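Local atomic coordinates of cytochrome c' (Rubrivivax gelatinosus, PDB entry 2J8W), a protein that carries a covalently bound high-spin heme c whose iron has no sixth ligand, and is linked to electron transfer, though its exact function is not known. Residues 59-64 with 74-78; 81-85 with 122-126. All coordinates share one frame; numbering follows the deposited sequence. Where two conformers were deposited one is given.

In the fold
Both contacts lie on the same side of the chain's centre, with their own centres about 12 Å apart, and follow one another along the sequence: helix 74-77 of contact 1 leads into helix 79-102 of contact 2. They also touch. V75 CG2 packs 3.8 Å from F82 CE1, F126 lies against A74 and V75, and the ring of F59 makes an edge-to-face pair with that of F82. Contact 2 carries two of the anchors of heme c, the thioether of C122 and the axial ligand H123. Contact 1 reaches the heme through F59, whose side chain comes within about 4 Å of it, and T63 borders R12, which binds the heme too.

Contact 1. Residues 59-64 with 74-78; sequences FGPGTD and AVWSD
W76 leaves the short helix 74-77 and lays its indole along the loop 59-64, meeting F59, G60, T63 and D64. Its CG stands anti to its own carbonyl carbon (chi1 -64°), which carries the ring from CB out over the loop. CD1 leads to NE1, where the indole N-H is shared between two carbonyl oxygens: NE1 lies 3.2 Å from G60 O, with an angle of 145° at the hydrogen, and makes a weaker, more bent bond to F59 O. The nitrogen stands above the carbonyl plane of G60 and away from a lone pair. That same oxygen takes the backbone N-H of T63, closing the type II turn from G60 to T63, and T63 OG1 at 2.7 Å, so three donors grip it. T63 OG1 lies at the indole edge, 3.5 Å from W76 CZ2. W76 CZ2 in turn meets the edge of the F59 ring, 4.1 Å from F59 CD1. CH2 and CZ3 run beneath D64, whose CB sits 3.4 Å from the ring centroid in a CH-pi contact; V75 CG1 covers the opposite face. This methyl also meets F59 CD1 at 3.8 Å. R12 of helix 5-30 touches W76 and donates to T63 O. The indole thus docks on a type II beta turn of the loop between helices 38-52 and 74-77, at the margin of the heme pocket to which F59 belongs.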
loop_
_atom_site.group_PDB
_atom_site.type_symbol
_atom_site.label_atom_id
_atom_site.label_comp_id
_atom_site.label_asym_id
_atom_site.label_seq_id
_atom_site.Cartn_x
_atom_site.Cartn_y
_atom_site.Cartn_z
ATOM N N PHE A 59 -3.485 -9.349 -11.271
ATOM C CA PHE A 59 -4.292 -9.432 -12.500
ATOM C C PHE A 59 -4.255 -10.872 -13.052
ATOM O O PHE A 59 -4.175 -11.086 -14.263
ATOM C CB PHE A 59 -3.837 -8.444 -13.581
ATOM C CG PHE A 59 -4.096 -6.997 -13.275
ATOM C CD1 PHE A 59 -5.246 -6.374 -13.728
ATOM C CD2 PHE A 59 -3.160 -6.240 -12.583
ATOM C CE1 PHE A 59 -5.458 -5.030 -13.486
ATOM C CE2 PHE A 59 -3.360 -4.909 -12.350
ATOM C CZ PHE A 59 -4.501 -4.296 -12.765
ATOM N N GLY A 60 -4.323 -11.840 -12.155
ATOM C CA GLY A 60 -4.333 -13.230 -12.535
ATOM C C GLY A 60 -5.590 -13.655 -13.246
ATOM O O GLY A 60 -6.545 -12.888 -13.424
ATOM N N PRO A 61 -5.614 -14.933 -13.676
ATOM C CA PRO A 61 -6.790 -15.479 -14.345
ATOM C C PRO A 61 -8.060 -15.283 -13.499
ATOM O O PRO A 61 -8.015 -15.506 -12.295
ATOM C CB PRO A 61 -6.433 -16.961 -14.508
ATOM C CG PRO A 61 -5.038 -17.078 -14.248
ATOM C CD PRO A 61 -4.524 -15.921 -13.547
ATOM N N GLY A 62 -9.147 -14.865 -14.137
ATOM C CA GLY A 62 -10.452 -14.795 -13.504
ATOM C C GLY A 62 -10.658 -13.598 -12.604
ATOM O O GLY A 62 -11.635 -13.511 -11.875
ATOM N N THR A 63 -9.723 -12.633 -12.629
ATOM C CA THR A 63 -9.836 -11.434 -11.787
ATOM C C THR A 63 -10.370 -10.232 -12.561
ATOM O O THR A 63 -10.075 -9.083 -12.209
ATOM C CB THR A 63 -8.496 -11.121 -11.106
ATOM O OG1 THR A 63 -7.515 -10.740 -12.096
ATOM C CG2 THR A 63 -8.010 -12.290 -10.251
ATOM N N ASP A 64 -11.222 -10.451 -13.560
ATOM C CA ASP A 64 -11.604 -9.411 -14.518
ATOM C C ASP A 64 -12.970 -8.833 -14.286
ATOM O O ASP A 64 -13.362 -7.886 -14.963
ATOM C CB ASP A 64 -11.545 -9.934 -15.972
ATOM C CG ASP A 64 -12.531 -11.057 -16.242
ATOM O OD1 ASP A 64 -12.485 -12.052 -15.491
ATOM O OD2 ASP A 64 -13.308 -10.912 -17.218
ATOM N N ALA A 74 -8.884 -6.074 -22.470
ATOM C CA ALA A 74 -7.580 -6.161 -23.124
ATOM C C ALA A 74 -6.452 -6.542 -22.175
ATOM O O ALA A 74 -5.421 -7.057 -22.625
ATOM C CB ALA A 74 -7.238 -4.834 -23.786
ATOM N N VAL A 75 -6.620 -6.283 -20.875
ATOM C CA VAL A 75 -5.617 -6.755 -19.917
ATOM C C VAL A 75 -5.329 -8.244 -20.072
ATOM O O VAL A 75 -4.171 -8.667 -20.015
ATOM C CB VAL A 75 -6.063 -6.452 -18.474
ATOM C CG1 VAL A 75 -5.137 -7.150 -17.465
ATOM C CG2 VAL A 75 -6.050 -4.938 -18.193
ATOM N N TRP A 76 -6.399 -9.027 -20.272
ATOM C CA TRP A 76 -6.322 -10.492 -20.457
ATOM C C TRP A 76 -6.237 -10.935 -21.916
ATOM O O TRP A 76 -5.511 -11.850 -22.200
ATOM C CB TRP A 76 -7.492 -11.189 -19.741
ATOM C CG TRP A 76 -7.386 -10.979 -18.257
ATOM C CD1 TRP A 76 -6.699 -11.752 -17.357
ATOM C CD2 TRP A 76 -7.949 -9.893 -17.525
ATOM N NE1 TRP A 76 -6.779 -11.164 -16.088
ATOM C CE2 TRP A 76 -7.567 -10.050 -16.177
ATOM C CE3 TRP A 76 -8.736 -8.807 -17.879
ATOM C CZ2 TRP A 76 -7.952 -9.138 -15.183
ATOM C CZ3 TRP A 76 -9.095 -7.903 -16.906
ATOM C CH2 TRP A 76 -8.727 -8.093 -15.572
ATOM N N SER A 77 -6.872 -10.187 -22.788
ATOM C CA SER A 77 -6.924 -10.573 -24.192
ATOM C C SER A 77 -5.735 -9.994 -24.987
ATOM O O SER A 77 -5.423 -10.488 -26.069
ATOM C CB SER A 77 -8.244 -10.172 -24.785
ATOM O OG SER A 77 -8.187 -8.855 -25.194
ATOM N N ASP A 78 -5.039 -8.976 -24.455
ATOM C CA ASP A 78 -3.745 -8.528 -25.011
ATOM C C ASP A 78 -2.687 -8.597 -23.910
ATOM O O ASP A 78 -2.105 -7.562 -23.483
ATOM C CB ASP A 78 -3.844 -7.108 -25.548
ATOM C CG ASP A 78 -2.531 -6.575 -26.117
ATOM O OD1 ASP A 78 -1.603 -7.357 -26.436
ATOM O OD2 ASP A 78 -2.456 -5.337 -26.232
#

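Contact 2. Residues 81-85 with 122-126; sequences GFKAA and CHDKF. With HEC (heme c), chain C.
F82 points the edge of its ring at the face of F126 in a T-shaped pair, the planes at 80° and the centroids 5.1 Å apart. The CD1 corner of F82 does the touching, 3.6 Å from F126 CG, while F82 CB lies over the same face in a CH-pi contact. The far end of F126 abuts the peptide between G81 and F82, with CZ 3.3 Å from F82 N. K125 CB backs the other face. Segments 81-85 and 122-126, of helices 79-102 and 105-126, run antiparallel at 166° in the four-helix bundle of cytochromes c', and the second helix carries the family's CXXCH heme-attachment motif, here C119 to H123. With SG anti to its backbone N (chi1 -174°), C122 forms the thioether to heme CAC at 1.9 Å. F82 CE1 lies 3.9 Å from C122 SG, which sits oblique to the ring in a sulfur-aromatic contact, and also meets CAC, while A85 CB closes on C122 CB at 4.0 Å. A leucine in place of F126 would probably leave the edge of F82 without an aromatic face and open a gap beside G81. The next residue after C122, H123, turns its imidazole to the heme iron, NE2 binding it at 2.2 Å.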
loop_
_atom_site.group_PDB
_atom_site.type_symbol
_atom_site.label_atom_id
_atom_site.label_comp_id
_atom_site.label_asym_id
_atom_site.label_seq_id
_atom_site.Cartn_x
_atom_site.Cartn_y
_atom_site.Cartn_z
ATOM N N GLY A 81 0.711 -6.972 -24.607
ATOM C CA GLY A 81 0.632 -5.532 -24.557
ATOM C C GLY A 81 0.641 -5.079 -23.110
ATOM O O GLY A 81 1.343 -4.103 -22.746
ATOM N N PHE A 82 -0.121 -5.780 -22.269
ATOM C CA PHE A 82 -0.176 -5.432 -20.844
ATOM C C PHE A 82 1.193 -5.615 -20.199
ATOM O O PHE A 82 1.654 -4.751 -19.399
ATOM C CB PHE A 82 -1.225 -6.269 -20.114
ATOM C CG PHE A 82 -1.557 -5.732 -18.740
ATOM C CD1 PHE A 82 -2.169 -4.515 -18.615
ATOM C CD2 PHE A 82 -1.292 -6.469 -17.606
ATOM C CE1 PHE A 82 -2.473 -3.995 -17.361
ATOM C CE2 PHE A 82 -1.601 -5.944 -16.328
ATOM C CZ PHE A 82 -2.206 -4.741 -16.239
ATOM N N LYS A 83 1.878 -6.705 -20.511
ATOM C CA LYS A 83 3.225 -6.981 -19.952
ATOM C C LYS A 83 4.229 -5.928 -20.414
ATOM O O LYS A 83 5.093 -5.482 -19.615
ATOM C CB LYS A 83 3.700 -8.390 -20.367
ATOM C CG LYS A 83 5.130 -8.716 -20.023
ATOM C CD LYS A 83 5.363 -9.002 -18.577
ATOM C CE LYS A 83 6.793 -9.470 -18.342
ATOM N NZ LYS A 83 7.300 -10.348 -19.441
ATOM N N ALA A 84 4.129 -5.498 -21.668
ATOM C CA ALA A 84 5.036 -4.457 -22.179
ATOM C C ALA A 84 4.804 -3.167 -21.405
ATOM O O ALA A 84 5.757 -2.448 -21.026
ATOM C CB ALA A 84 4.853 -4.238 -23.712
ATOM N N ALA A 85 3.538 -2.872 -21.172
ATOM C CA ALA A 85 3.197 -1.688 -20.384
ATOM C C ALA A 85 3.723 -1.743 -18.937
ATOM O O ALA A 85 4.234 -0.758 -18.390
ATOM C CB ALA A 85 1.661 -1.452 -20.406
ATOM N N CYS A 122 -0.149 2.931 -19.981
ATOM C CA CYS A 122 -0.917 1.748 -19.612
ATOM C C CYS A 122 -2.390 2.098 -19.540
ATOM O O CYS A 122 -3.226 1.392 -20.107
ATOM C CB CYS A 122 -0.468 1.154 -18.288
ATOM S SG CYS A 122 -1.344 -0.364 -18.025
ATOM N N HIS A 123 -2.750 3.194 -18.897
ATOM C CA HIS A 123 -4.168 3.517 -18.738
ATOM C C HIS A 123 -4.883 3.701 -20.070
ATOM O O HIS A 123 -6.044 3.252 -20.254
ATOM C CB HIS A 123 -4.351 4.793 -17.930
ATOM C CG HIS A 123 -4.022 4.599 -16.484
ATOM N ND1 HIS A 123 -4.143 5.608 -15.574
ATOM C CD2 HIS A 123 -3.646 3.495 -15.800
ATOM C CE1 HIS A 123 -3.790 5.154 -14.373
ATOM N NE2 HIS A 123 -3.466 3.875 -14.478
ATOM N N ASP A 124 -4.191 4.357 -21.000
ATOM C CA ASP A 124 -4.781 4.593 -22.345
ATOM C C ASP A 124 -5.254 3.305 -22.971
ATOM O O ASP A 124 -6.284 3.301 -23.654
ATOM C CB ASP A 124 -3.742 5.269 -23.241
ATOM C CG ASP A 124 -3.558 6.747 -22.934
ATOM O OD1 ASP A 124 -4.370 7.312 -22.164
ATOM O OD2 ASP A 124 -2.623 7.359 -23.517
ATOM N N LYS A 125 -4.494 2.231 -22.829
ATOM C CA LYS A 125 -4.832 0.947 -23.490
ATOM C C LYS A 125 -5.637 0.007 -22.603
ATOM O O LYS A 125 -6.347 -0.862 -23.119
ATOM C CB LYS A 125 -3.561 0.251 -23.966
ATOM N N PHE A 126 -5.500 0.120 -21.271
ATOM C CA PHE A 126 -5.974 -0.924 -20.362
ATOM C C PHE A 126 -6.887 -0.537 -19.191
ATOM O O PHE A 126 -7.362 -1.416 -18.460
ATOM C CB PHE A 126 -4.776 -1.706 -19.806
ATOM C CG PHE A 126 -3.944 -2.319 -20.849
ATOM C CD1 PHE A 126 -4.412 -3.456 -21.522
ATOM C CD2 PHE A 126 -2.708 -1.803 -21.223
ATOM C CE1 PHE A 126 -3.674 -4.044 -22.520
ATOM C CE2 PHE A 126 -1.950 -2.418 -22.209
ATOM C CZ PHE A 126 -2.459 -3.527 -22.885
HETATM FE FE HEC C . -2.926 2.576 -12.839
HETATM C CHA HEC C . -6.073 1.829 -11.686
HETATM C CHB HEC C . -2.766 5.194 -10.717
HETATM C CHC HEC C . 0.462 2.838 -13.385
HETATM C CHD HEC C . -3.022 -0.159 -14.884
HETATM N NA HEC C . -4.171 3.332 -11.456
HETATM C C1A HEC C . -5.462 2.939 -11.147
HETATM C C2A HEC C . -6.045 3.841 -10.190
HETATM C C3A HEC C . -5.123 4.783 -9.919
HETATM C C4A HEC C . -3.938 4.463 -10.695
HETATM C CMA HEC C . -5.209 5.952 -8.937
HETATM C CAA HEC C . -7.457 3.736 -9.620
HETATM C CBA HEC C . -7.504 2.853 -8.398
HETATM C CGA HEC C . -8.941 2.937 -7.795
HETATM O O1A HEC C . -9.782 3.811 -8.174
HETATM O O2A HEC C . -9.358 2.130 -6.908
HETATM N NB HEC C . -1.391 3.757 -12.137
HETATM C C1B HEC C . -1.615 4.865 -11.386
HETATM C C2B HEC C . -0.388 5.621 -11.319
HETATM C C3B HEC C . 0.523 4.962 -12.045
HETATM C C4B HEC C . -0.096 3.767 -12.570
HETATM C CMB HEC C . -0.182 6.960 -10.593
HETATM C CAB HEC C . 1.982 5.319 -12.280
HETATM C CBB HEC C . 2.788 5.771 -11.192
HETATM N NC HEC C . -1.576 1.542 -13.853
HETATM C C1C HEC C . -0.227 1.824 -14.017
HETATM C C2C HEC C . 0.386 0.951 -14.988
HETATM C C3C HEC C . -0.582 0.098 -15.404
HETATM C C4C HEC C . -1.823 0.473 -14.733
HETATM C CMC HEC C . 1.862 0.994 -15.386
HETATM C CAC HEC C . -0.470 -1.070 -16.436
HETATM C CBC HEC C . 0.757 -1.657 -16.695
HETATM N ND HEC C . -4.297 1.089 -13.208
HETATM C C1D HEC C . -4.141 0.084 -14.165
HETATM C C2D HEC C . -5.367 -0.677 -14.260
HETATM C C3D HEC C . -6.275 -0.091 -13.289
HETATM C C4D HEC C . -5.561 1.007 -12.652
HETATM C CMD HEC C . -5.638 -1.845 -15.185
HETATM C CAD HEC C . -7.661 -0.553 -12.939
HETATM C CBD HEC C . -7.571 -1.522 -11.747
HETATM C CGD HEC C . -8.956 -2.068 -11.426
HETATM O O1D HEC C . -9.062 -3.302 -11.236
HETATM O O2D HEC C . -9.947 -1.262 -11.303
#